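Beta-glucuronidase (uncultured Clostridium sp., PDB 6U7J) hydrolyses beta-D-glucuronides and, as one of the gut microbial beta-glucuronidases, probably releases active estrogens from their glucuronide conjugates. Local coordinates at residues B[105-110]-B[122-127]; B[112-117]-B[129-134]; B[415-420]-B[504-509]; B[489-494]-B[536-541]. All coordinates share one frame; numbering follows the deposited sequence.

Contact 1 (B[105-110]-B[122-127])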
# COMPACT_ATOMS: atom_id res chain seq x y z
N ALA B 105 -18.60 12.17 33.36
CA ALA B 105 -19.33 13.38 32.98
C ALA B 105 -19.72 14.20 34.20
O ALA B 105 -20.12 13.65 35.24
CB ALA B 105 -20.59 13.04 32.18
N VAL B 106 -19.63 15.51 34.06
CA VAL B 106 -20.29 16.46 34.96
C VAL B 106 -21.11 17.38 34.07
O VAL B 106 -20.55 18.06 33.20
CB VAL B 106 -19.29 17.26 35.82
CG1 VAL B 106 -20.04 18.08 36.90
CG2 VAL B 106 -18.30 16.33 36.49
N ILE B 107 -22.42 17.38 34.27
CA ILE B 107 -23.37 18.11 33.43
C ILE B 107 -23.78 19.38 34.15
O ILE B 107 -24.24 19.32 35.30
CB ILE B 107 -24.61 17.25 33.13
CG1 ILE B 107 -24.24 15.88 32.58
CG2 ILE B 107 -25.59 18.02 32.24
CD1 ILE B 107 -23.16 15.89 31.51
N TYR B 108 -23.64 20.53 33.49
CA TYR B 108 -24.07 21.82 34.02
C TYR B 108 -25.15 22.39 33.12
O TYR B 108 -25.08 22.26 31.89
CB TYR B 108 -22.92 22.83 34.12
CG TYR B 108 -21.71 22.37 34.92
CD1 TYR B 108 -20.72 21.59 34.33
CD2 TYR B 108 -21.57 22.72 36.26
CE1 TYR B 108 -19.61 21.18 35.06
CE2 TYR B 108 -20.47 22.32 36.99
CZ TYR B 108 -19.49 21.55 36.38
OH TYR B 108 -18.40 21.13 37.10
N LEU B 109 -26.16 23.01 33.74
CA LEU B 109 -27.25 23.66 33.02
C LEU B 109 -27.34 25.10 33.51
O LEU B 109 -27.58 25.34 34.70
CB LEU B 109 -28.58 22.94 33.23
CG LEU B 109 -29.82 23.64 32.70
CD1 LEU B 109 -29.74 23.78 31.19
CD2 LEU B 109 -31.12 22.91 33.10
N ASN B 110 -27.15 26.05 32.60
CA ASN B 110 -27.15 27.47 32.93
C ASN B 110 -26.18 27.77 34.07
O ASN B 110 -26.46 28.58 34.96
CB ASN B 110 -28.57 27.94 33.25
CG ASN B 110 -29.49 27.80 32.05
OD1 ASN B 110 -29.11 28.14 30.93
ND2 ASN B 110 -30.68 27.25 32.27
N LEU B 122 -22.77 3.66 28.77
CA LEU B 122 -24.17 3.42 29.12
C LEU B 122 -24.86 4.75 29.38
O LEU B 122 -24.24 5.68 29.90
CB LEU B 122 -24.30 2.51 30.36
CG LEU B 122 -24.04 1.02 30.09
CD1 LEU B 122 -23.80 0.28 31.40
CD2 LEU B 122 -25.20 0.42 29.33
N PRO B 123 -26.13 4.87 29.02
CA PRO B 123 -26.79 6.18 29.06
C PRO B 123 -27.09 6.66 30.47
O PRO B 123 -27.08 5.90 31.44
CB PRO B 123 -28.09 5.94 28.29
CG PRO B 123 -28.41 4.50 28.56
CD PRO B 123 -27.05 3.81 28.58
N PHE B 124 -27.37 7.95 30.57
CA PHE B 124 -27.86 8.55 31.80
C PHE B 124 -28.72 9.75 31.44
O PHE B 124 -28.70 10.23 30.30
CB PHE B 124 -26.72 8.94 32.75
CG PHE B 124 -25.72 9.91 32.16
CD1 PHE B 124 -24.70 9.46 31.31
CD2 PHE B 124 -25.77 11.26 32.47
CE1 PHE B 124 -23.77 10.35 30.78
CE2 PHE B 124 -24.84 12.16 31.94
CZ PHE B 124 -23.84 11.71 31.09
N GLU B 125 -29.51 10.22 32.41
CA GLU B 125 -30.40 11.32 32.11
C GLU B 125 -30.63 12.16 33.36
O GLU B 125 -30.30 11.77 34.48
CB GLU B 125 -31.73 10.82 31.49
CG GLU B 125 -32.50 9.85 32.34
CD GLU B 125 -33.81 9.39 31.69
OE1 GLU B 125 -33.91 9.34 30.44
OE2 GLU B 125 -34.75 9.10 32.44
N ALA B 126 -31.19 13.35 33.14
CA ALA B 126 -31.50 14.29 34.21
C ALA B 126 -32.86 14.90 33.93
O ALA B 126 -33.11 15.35 32.81
CB ALA B 126 -30.45 15.40 34.31
N ASP B 127 -33.74 14.88 34.93
CA ASP B 127 -35.02 15.58 34.83
C ASP B 127 -34.75 17.07 35.01
O ASP B 127 -34.29 17.48 36.08
CB ASP B 127 -35.99 15.05 35.90
CG ASP B 127 -37.40 15.60 35.76
OD1 ASP B 127 -37.58 16.83 35.73
OD2 ASP B 127 -38.36 14.80 35.68
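Ala105 is the first residue of its strand to meet Phe124. Its CB lies 3.7 Å from the ring atom Phe124 CZ, approaching obliquely, and the short side chain lets the ring end settle over this strand position without a longer group in the way. Val106, next along the extended chain, faces the other way and packs against Glu113 in strand 112-118. Ile107 turns back to Phe124 and comes from the opposite direction to the ring edge. CG1 of Ile107 sits in the plane of the Phe124 ring, 3.8 Å from CE2, and the terminal CD1 follows at 4.1 Å from the same ring carbon. The branched isoleucine therefore abuts the rim of the ring. His117 stacks on the ring, and Phe98 meets it with its plane turned about 15° from that of Phe124. With CG between its own backbone N and carbonyl carbon (chi1 58°), the crowded position, Phe124 brings its ring end to Ala105 and Ile107.

Strand 124-127 pairs with 93-98 and strand 104-109 with 112-118, so side chains alone join the two segments, across the interior of the beta-sandwich expected for this sugar-binding domain. With no hydrogen bond between them and all three touching residues buried, cohesion here must come from dispersion forces and the exclusion of water.

Contact 2 (B[112-117]-B[129-134])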
# COMPACT_ATOMS: atom_id res chain seq x y z
N LYS B 112 -25.12 25.67 36.44
CA LYS B 112 -25.34 24.92 37.67
C LYS B 112 -25.21 23.43 37.40
O LYS B 112 -25.86 22.90 36.51
CB LYS B 112 -26.72 25.21 38.27
CG LYS B 112 -27.10 26.69 38.32
CD LYS B 112 -28.58 26.82 38.71
CE LYS B 112 -29.50 26.97 37.48
NZ LYS B 112 -29.84 25.68 36.76
N GLU B 113 -24.39 22.76 38.21
CA GLU B 113 -24.21 21.32 38.10
C GLU B 113 -25.51 20.58 38.38
O GLU B 113 -26.07 20.70 39.47
CB GLU B 113 -23.14 20.85 39.07
CG GLU B 113 -23.00 19.35 39.08
CD GLU B 113 -21.89 18.87 39.98
OE1 GLU B 113 -20.91 19.62 40.19
OE2 GLU B 113 -22.00 17.74 40.49
N ILE B 114 -26.00 19.80 37.41
CA ILE B 114 -27.27 19.09 37.57
C ILE B 114 -27.12 17.58 37.67
O ILE B 114 -28.01 16.93 38.23
CB ILE B 114 -28.29 19.45 36.47
CG1 ILE B 114 -27.72 19.17 35.08
CG2 ILE B 114 -28.79 20.90 36.61
CD1 ILE B 114 -28.80 19.09 33.99
N THR B 115 -26.04 16.99 37.15
CA THR B 115 -25.83 15.57 37.36
C THR B 115 -24.38 15.21 37.08
O THR B 115 -23.59 16.01 36.56
CB THR B 115 -26.79 14.71 36.51
OG1 THR B 115 -26.90 13.40 37.08
CG2 THR B 115 -26.31 14.57 35.08
N ARG B 116 -24.03 13.99 37.47
CA ARG B 116 -22.71 13.40 37.27
C ARG B 116 -22.90 11.97 36.79
O ARG B 116 -23.92 11.33 37.08
CB ARG B 116 -21.89 13.36 38.55
CG ARG B 116 -21.32 14.66 38.96
CD ARG B 116 -20.84 14.54 40.38
NE ARG B 116 -20.26 15.78 40.86
CZ ARG B 116 -19.01 15.89 41.29
NH1 ARG B 116 -18.22 14.82 41.30
NH2 ARG B 116 -18.57 17.06 41.71
N HIS B 117 -21.90 11.46 36.08
CA HIS B 117 -21.95 10.06 35.70
C HIS B 117 -20.54 9.51 35.62
O HIS B 117 -19.59 10.23 35.28
CB HIS B 117 -22.71 9.88 34.38
CG HIS B 117 -22.99 8.45 34.04
ND1 HIS B 117 -22.17 7.71 33.19
CD2 HIS B 117 -23.98 7.61 34.43
CE1 HIS B 117 -22.66 6.49 33.08
NE2 HIS B 117 -23.75 6.40 33.82
N THR B 129 -37.18 19.45 34.38
CA THR B 129 -38.49 20.09 34.30
C THR B 129 -38.53 21.41 35.05
O THR B 129 -39.07 22.40 34.55
CB THR B 129 -39.57 19.16 34.85
OG1 THR B 129 -39.39 17.85 34.30
CG2 THR B 129 -40.95 19.69 34.50
N GLU B 130 -37.97 21.45 36.26
CA GLU B 130 -38.07 22.65 37.07
C GLU B 130 -36.84 23.56 36.95
O GLU B 130 -36.77 24.58 37.64
CB GLU B 130 -38.30 22.28 38.54
CG GLU B 130 -39.63 21.53 38.82
CD GLU B 130 -40.89 22.22 38.25
OE1 GLU B 130 -40.97 23.47 38.24
OE2 GLU B 130 -41.82 21.49 37.82
N MET B 131 -35.89 23.23 36.08
CA MET B 131 -34.67 24.01 36.02
C MET B 131 -34.41 24.68 34.68
O MET B 131 -33.68 25.68 34.64
CB MET B 131 -33.47 23.12 36.36
CG MET B 131 -33.78 22.12 37.44
SD MET B 131 -32.27 21.24 37.86
CE MET B 131 -32.78 19.55 37.65
N ALA B 132 -34.95 24.16 33.59
CA ALA B 132 -34.70 24.76 32.29
C ALA B 132 -35.66 25.92 32.07
O ALA B 132 -36.82 25.86 32.46
CB ALA B 132 -34.84 23.72 31.18
N ASN B 133 -35.16 26.98 31.45
CA ASN B 133 -36.01 28.10 31.09
C ASN B 133 -36.68 27.83 29.75
O ASN B 133 -36.16 27.11 28.90
CB ASN B 133 -35.21 29.40 30.98
CG ASN B 133 -34.02 29.44 31.90
OD1 ASN B 133 -34.15 29.23 33.11
ND2 ASN B 133 -32.84 29.72 31.34
N GLU B 134 -37.84 28.46 29.57
CA GLU B 134 -38.40 28.59 28.24
C GLU B 134 -37.44 29.38 27.36
O GLU B 134 -36.81 30.34 27.80
CB GLU B 134 -39.76 29.30 28.31
CG GLU B 134 -40.50 29.36 26.99
CD GLU B 134 -41.83 30.09 27.13
OE1 GLU B 134 -42.78 29.50 27.70
OE2 GLU B 134 -41.93 31.24 26.65
O HOH W 1 -31.40 26.69 35.13
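Met131 meets Ile114 and Lys112 from a loop between two strands, and its side chain can be traced outward from the backbone. CB lies beside the lysine, 4.5 Å from Lys112 NZ. CG is anti to the carbonyl carbon (chi1 -37°), and the next torsion is extended, which carries the sulfur across to strand 112-118. There SD rests 3.7 Å from Ile114 CG2, the two side chains crossing obliquely. The thioether then bends, and Met131 CE ends 4.3 Å from Ile114 CG2. A flexible, unbranched methionine suits a loop that must reach over to a strand, and the beta-branched isoleucine offers it a methyl close to the main chain. Ile114 is also part of a classic beta bulge: it and Thr115 both face Ile107 on the neighbouring strand.

A polar link runs beside this apolar touch. One water accepts from Lys112 NZ and donates to Met131 O, bridging lysine and loop carbonyl, though the 2.5 Å measured for each is too short to be taken at face value. Lys112 NZ also bonds to Leu109 O, which ties the ammonium group to the end of the preceding strand, across the hairpin turn. Farther along the strand, Arg116 NE forms a salt bridge of 2.6 Å with Glu113 OE2, a syn approach tilted 30° from the carboxylate plane.

At this surface position the chemistry is mixed: a small apolar touch brings the methionine onto the strand, while Lys112 NZ donates both to the bridging water and to Leu109 O.

Contact 3 (B[415-420]-B[504-509])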
# COMPACT_ATOMS: atom_id res chain seq x y z
N THR B 415 -17.00 -10.20 31.64
CA THR B 415 -15.60 -9.83 31.70
C THR B 415 -14.89 -10.37 30.46
O THR B 415 -15.29 -11.40 29.88
CB THR B 415 -14.92 -10.37 32.97
OG1 THR B 415 -13.60 -9.85 33.08
CG2 THR B 415 -14.86 -11.89 32.97
N ASN B 416 -13.85 -9.66 30.04
CA ASN B 416 -13.00 -10.11 28.95
C ASN B 416 -11.59 -10.26 29.47
O ASN B 416 -10.98 -9.27 29.91
CB ASN B 416 -13.06 -9.15 27.76
CG ASN B 416 -12.15 -9.58 26.63
OD1 ASN B 416 -12.51 -10.43 25.81
ND2 ASN B 416 -10.96 -9.01 26.58
N GLU B 417 -11.09 -11.49 29.48
CA GLU B 417 -9.69 -11.80 29.77
C GLU B 417 -9.19 -11.25 31.13
O GLU B 417 -8.20 -10.59 31.21
CB GLU B 417 -8.80 -11.27 28.66
CG GLU B 417 -9.02 -11.93 27.29
CD GLU B 417 -7.90 -11.62 26.27
OE1 GLU B 417 -7.16 -10.63 26.45
OE2 GLU B 417 -7.77 -12.36 25.29
N PRO B 418 -9.91 -11.58 32.22
CA PRO B 418 -9.37 -11.24 33.54
C PRO B 418 -8.24 -12.20 33.90
O PRO B 418 -8.15 -13.30 33.37
CB PRO B 418 -10.58 -11.44 34.47
CG PRO B 418 -11.30 -12.59 33.84
CD PRO B 418 -11.11 -12.42 32.33
N HIS B 419 -7.38 -11.76 34.81
CA HIS B 419 -6.29 -12.61 35.28
C HIS B 419 -6.87 -13.61 36.29
O HIS B 419 -6.64 -13.53 37.50
CB HIS B 419 -5.17 -11.78 35.87
CG HIS B 419 -3.88 -12.54 36.02
ND1 HIS B 419 -3.09 -12.47 37.14
CD2 HIS B 419 -3.25 -13.39 35.17
CE1 HIS B 419 -2.03 -13.23 36.99
NE2 HIS B 419 -2.10 -13.81 35.80
N SER B 420 -7.65 -14.55 35.76
CA SER B 420 -8.47 -15.43 36.58
C SER B 420 -7.71 -16.63 37.12
O SER B 420 -8.33 -17.54 37.68
CB SER B 420 -9.70 -15.89 35.77
OG SER B 420 -9.33 -16.60 34.60
N VAL B 504 -15.00 -20.38 20.80
CA VAL B 504 -13.72 -19.70 20.61
C VAL B 504 -14.08 -18.26 20.26
O VAL B 504 -14.47 -17.95 19.14
CB VAL B 504 -12.86 -20.36 19.53
CG1 VAL B 504 -11.52 -19.61 19.39
CG2 VAL B 504 -12.60 -21.84 19.86
N THR B 505 -14.00 -17.39 21.27
CA THR B 505 -14.51 -16.04 21.10
C THR B 505 -13.54 -15.12 20.37
O THR B 505 -13.94 -14.04 19.93
CB THR B 505 -14.88 -15.44 22.47
OG1 THR B 505 -13.93 -15.86 23.46
CG2 THR B 505 -16.30 -15.87 22.91
N GLU B 506 -12.28 -15.54 20.20
CA GLU B 506 -11.26 -14.75 19.51
C GLU B 506 -10.21 -15.70 18.95
O GLU B 506 -9.77 -16.62 19.65
CB GLU B 506 -10.58 -13.72 20.44
CG GLU B 506 -11.44 -12.54 20.88
CD GLU B 506 -10.67 -11.50 21.69
OE1 GLU B 506 -9.43 -11.45 21.56
OE2 GLU B 506 -11.29 -10.73 22.47
N TYR B 507 -9.80 -15.45 17.71
CA TYR B 507 -8.63 -16.06 17.09
C TYR B 507 -8.37 -15.35 15.76
O TYR B 507 -9.31 -14.85 15.13
CB TYR B 507 -8.83 -17.57 16.87
CG TYR B 507 -9.91 -17.98 15.89
CD1 TYR B 507 -11.26 -17.72 16.14
CD2 TYR B 507 -9.59 -18.68 14.72
CE1 TYR B 507 -12.24 -18.12 15.23
CE2 TYR B 507 -10.56 -19.08 13.82
CZ TYR B 507 -11.88 -18.81 14.08
OH TYR B 507 -12.85 -19.21 13.18
N GLY B 508 -7.11 -15.29 15.34
CA GLY B 508 -6.81 -14.58 14.10
C GLY B 508 -5.36 -14.11 14.06
O GLY B 508 -4.51 -14.59 14.81
N ALA B 509 -5.10 -13.16 13.16
CA ALA B 509 -3.73 -12.77 12.84
C ALA B 509 -3.73 -11.38 12.22
O ALA B 509 -4.59 -11.07 11.40
CB ALA B 509 -3.10 -13.78 11.87
O HOH W 2 -9.51 -9.65 24.10
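Asn416 and Glu506 approach from opposite directions, with amide and carboxylate planes 18° apart, and Asn416 OD1 lies 3.6 Å from Glu506 OE2. Arg338 donates to both, NH1 to Asn416 OD1 and NH2 to Glu506 OE2, which probably eases the approach of two acceptors; Asn416 OD1 is also hydrogen-bonded with Thr448 OG1. A water completes the link: it accepts from Asn416 ND2 at 2.9 Å and donates to Glu506 OE2 at 2.6 Å. Asparagine suits the place, offering acceptor and donor side by side; with CG anti to the backbone N (chi1 178°), its amide swings toward Glu506. Glu417 comes in at a slant with its chain extended, its carboxylate plane 34° from that of Glu506 and its OE2 4.2 Å from Glu506 OE1. Asn468 ND2 bonds to the former oxygen and Tyr470 OH to the latter.

Glu417, after Asn416, is probably the acid/base and Glu506 the nucleophile of this retaining family 2 glycosidase. They stand at the C-terminal ends of barrel strands 409-416, flanked by 358-362 and 445-449, and 502-506, flanked by 465-468 and 545-551; helix 525-540 packs outside strand 502-506, where Val504 touches Met539.

Contact 4 (B[489-494]-B[536-541])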
# COMPACT_ATOMS: atom_id res chain seq x y z
N THR B 489 -6.07 -29.79 21.18
CA THR B 489 -5.68 -30.21 22.52
C THR B 489 -6.23 -29.26 23.57
O THR B 489 -6.78 -29.70 24.59
CB THR B 489 -4.16 -30.29 22.62
OG1 THR B 489 -3.67 -31.34 21.77
CG2 THR B 489 -3.73 -30.56 24.04
N ASP B 490 -6.10 -27.96 23.34
CA ASP B 490 -6.58 -27.00 24.32
C ASP B 490 -8.10 -27.07 24.45
O ASP B 490 -8.64 -27.08 25.56
CB ASP B 490 -6.12 -25.59 23.97
CG ASP B 490 -6.14 -24.65 25.16
OD1 ASP B 490 -5.42 -24.92 26.15
OD2 ASP B 490 -6.88 -23.65 25.12
N LEU B 491 -8.80 -27.15 23.31
CA LEU B 491 -10.26 -27.25 23.33
C LEU B 491 -10.71 -28.42 24.20
O LEU B 491 -11.65 -28.29 24.99
CB LEU B 491 -10.79 -27.43 21.91
CG LEU B 491 -10.79 -26.22 21.00
CD1 LEU B 491 -11.26 -26.64 19.61
CD2 LEU B 491 -11.70 -25.15 21.59
N ILE B 492 -10.04 -29.57 24.06
CA ILE B 492 -10.49 -30.76 24.77
C ILE B 492 -10.23 -30.62 26.26
O ILE B 492 -11.04 -31.06 27.09
CB ILE B 492 -9.83 -32.02 24.16
CG1 ILE B 492 -10.35 -32.24 22.74
CG2 ILE B 492 -10.14 -33.24 25.01
CD1 ILE B 492 -9.61 -33.34 21.99
N LYS B 493 -9.11 -29.99 26.64
CA LYS B 493 -8.84 -29.74 28.06
C LYS B 493 -9.90 -28.82 28.68
O LYS B 493 -10.33 -29.05 29.82
CB LYS B 493 -7.44 -29.15 28.24
CG LYS B 493 -6.34 -30.13 27.82
CD LYS B 493 -4.96 -29.78 28.37
CE LYS B 493 -4.47 -28.44 27.86
NZ LYS B 493 -3.00 -28.25 28.08
N TRP B 494 -10.35 -27.79 27.96
CA TRP B 494 -11.38 -26.90 28.50
C TRP B 494 -12.70 -27.65 28.69
O TRP B 494 -13.43 -27.41 29.66
CB TRP B 494 -11.58 -25.69 27.58
CG TRP B 494 -10.51 -24.62 27.68
CD1 TRP B 494 -9.48 -24.41 26.81
CD2 TRP B 494 -10.38 -23.62 28.70
NE1 TRP B 494 -8.71 -23.35 27.23
CE2 TRP B 494 -9.24 -22.85 28.39
CE3 TRP B 494 -11.11 -23.31 29.86
CZ2 TRP B 494 -8.82 -21.78 29.18
CZ3 TRP B 494 -10.68 -22.25 30.65
CH2 TRP B 494 -9.55 -21.50 30.30
N ASN B 536 -9.88 -23.51 12.44
CA ASN B 536 -11.21 -24.03 12.15
C ASN B 536 -11.20 -25.55 12.06
O ASN B 536 -12.16 -26.21 12.47
CB ASN B 536 -11.72 -23.43 10.85
CG ASN B 536 -12.23 -22.01 11.04
OD1 ASN B 536 -12.36 -21.55 12.16
ND2 ASN B 536 -12.52 -21.32 9.94
N LYS B 537 -10.10 -26.12 11.54
CA LYS B 537 -9.97 -27.57 11.48
C LYS B 537 -10.06 -28.18 12.87
O LYS B 537 -10.71 -29.22 13.07
CB LYS B 537 -8.65 -27.94 10.83
CG LYS B 537 -8.53 -29.40 10.46
CD LYS B 537 -7.14 -29.72 9.93
CE LYS B 537 -6.61 -30.99 10.58
NZ LYS B 537 -6.11 -31.97 9.57
N ALA B 538 -9.41 -27.55 13.86
CA ALA B 538 -9.45 -28.05 15.22
C ALA B 538 -10.88 -28.09 15.76
O ALA B 538 -11.33 -29.10 16.29
CB ALA B 538 -8.56 -27.19 16.12
N MET B 539 -11.60 -26.98 15.62
CA MET B 539 -12.95 -26.91 16.16
C MET B 539 -13.89 -27.88 15.46
O MET B 539 -14.82 -28.41 16.08
CB MET B 539 -13.49 -25.49 16.04
CG MET B 539 -12.65 -24.44 16.75
SD MET B 539 -13.39 -22.80 16.51
CE MET B 539 -12.19 -22.07 15.38
N ASP B 540 -13.67 -28.11 14.17
CA ASP B 540 -14.53 -29.04 13.44
C ASP B 540 -14.41 -30.47 13.95
O ASP B 540 -15.32 -31.27 13.71
CB ASP B 540 -14.20 -28.97 11.95
CG ASP B 540 -14.81 -27.75 11.29
OD1 ASP B 540 -15.68 -27.11 11.92
OD2 ASP B 540 -14.42 -27.44 10.14
N GLU B 541 -13.34 -30.80 14.67
CA GLU B 541 -13.18 -32.13 15.24
C GLU B 541 -13.66 -32.23 16.68
O GLU B 541 -13.47 -33.28 17.31
CB GLU B 541 -11.71 -32.56 15.15
CG GLU B 541 -11.28 -32.77 13.72
CD GLU B 541 -9.86 -33.31 13.57
OE1 GLU B 541 -9.22 -33.65 14.60
OE2 GLU B 541 -9.40 -33.38 12.41
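Asp490 OD2, one residue before the Leu491 that crosses to Ala538 and Met539, is gripped twice. Trp494 NE1, one helical turn on, donates to it over 2.8 Å; the bond is distinctly bent, with an N-H...O angle of 132°, and although the oxygen lies in the indole plane, the N-H arrives from above the carboxylate plane. Arg469 NE adds a salt bridge to the same oxygen. The charge of this buried aspartate is probably balanced by Arg469, and the bond from Trp494 fixes the edge of an indole that packs on Val465 and Ile467 of a barrel strand.

Leu491 faces the other helix. Its CG stands anti to the carbonyl carbon and the chain then runs straight (chi2 176°), which pushes CD1 onto the backbone of helix 525-540. That methyl lies 3.9 Å from Met539 CA, equally far from Met539 CG, and 4.1 Å from Ala538 C. Ala538 CB follows at 4.4 Å from the same methyl. Alanine suits this spot because its short side chain lets the leucine come down to the main chain; the alanine also packs on Tyr484 and Leu487. Met539 touches the leucine near its base; the chain then bends at the sulfur and leads off toward Tyr507 and Val545.

Helix 480-498 follows strand 465-468 and helix 525-540 follows strand 502-506, so this is the side-by-side packing of successive outer helices that is characteristic of the (beta/alpha)8, or TIM, barrel.

How the contacts relate
The four contacts form two touching pairs in two domains. Contacts 1 and 2, with centres 8 Å apart, share the antiparallel pair 104-109 and 112-118, and their segments alternate along the chain. Contacts 3 and 4, about 16 Å apart between centres, belong to the TIM barrel: Tyr507 OH bonds to Asn536 OD1, and Val504 packs on Leu491 and Met539. Contact 3 marks the probable active site, while contact 4 lies in the outer helical layer behind it. The centres of contacts 1 and 3 are about 34 Å apart, with nearest atoms about 12 Å apart, and a calcium ion lies about 11 Å from the Phe124 side chain of contact 1.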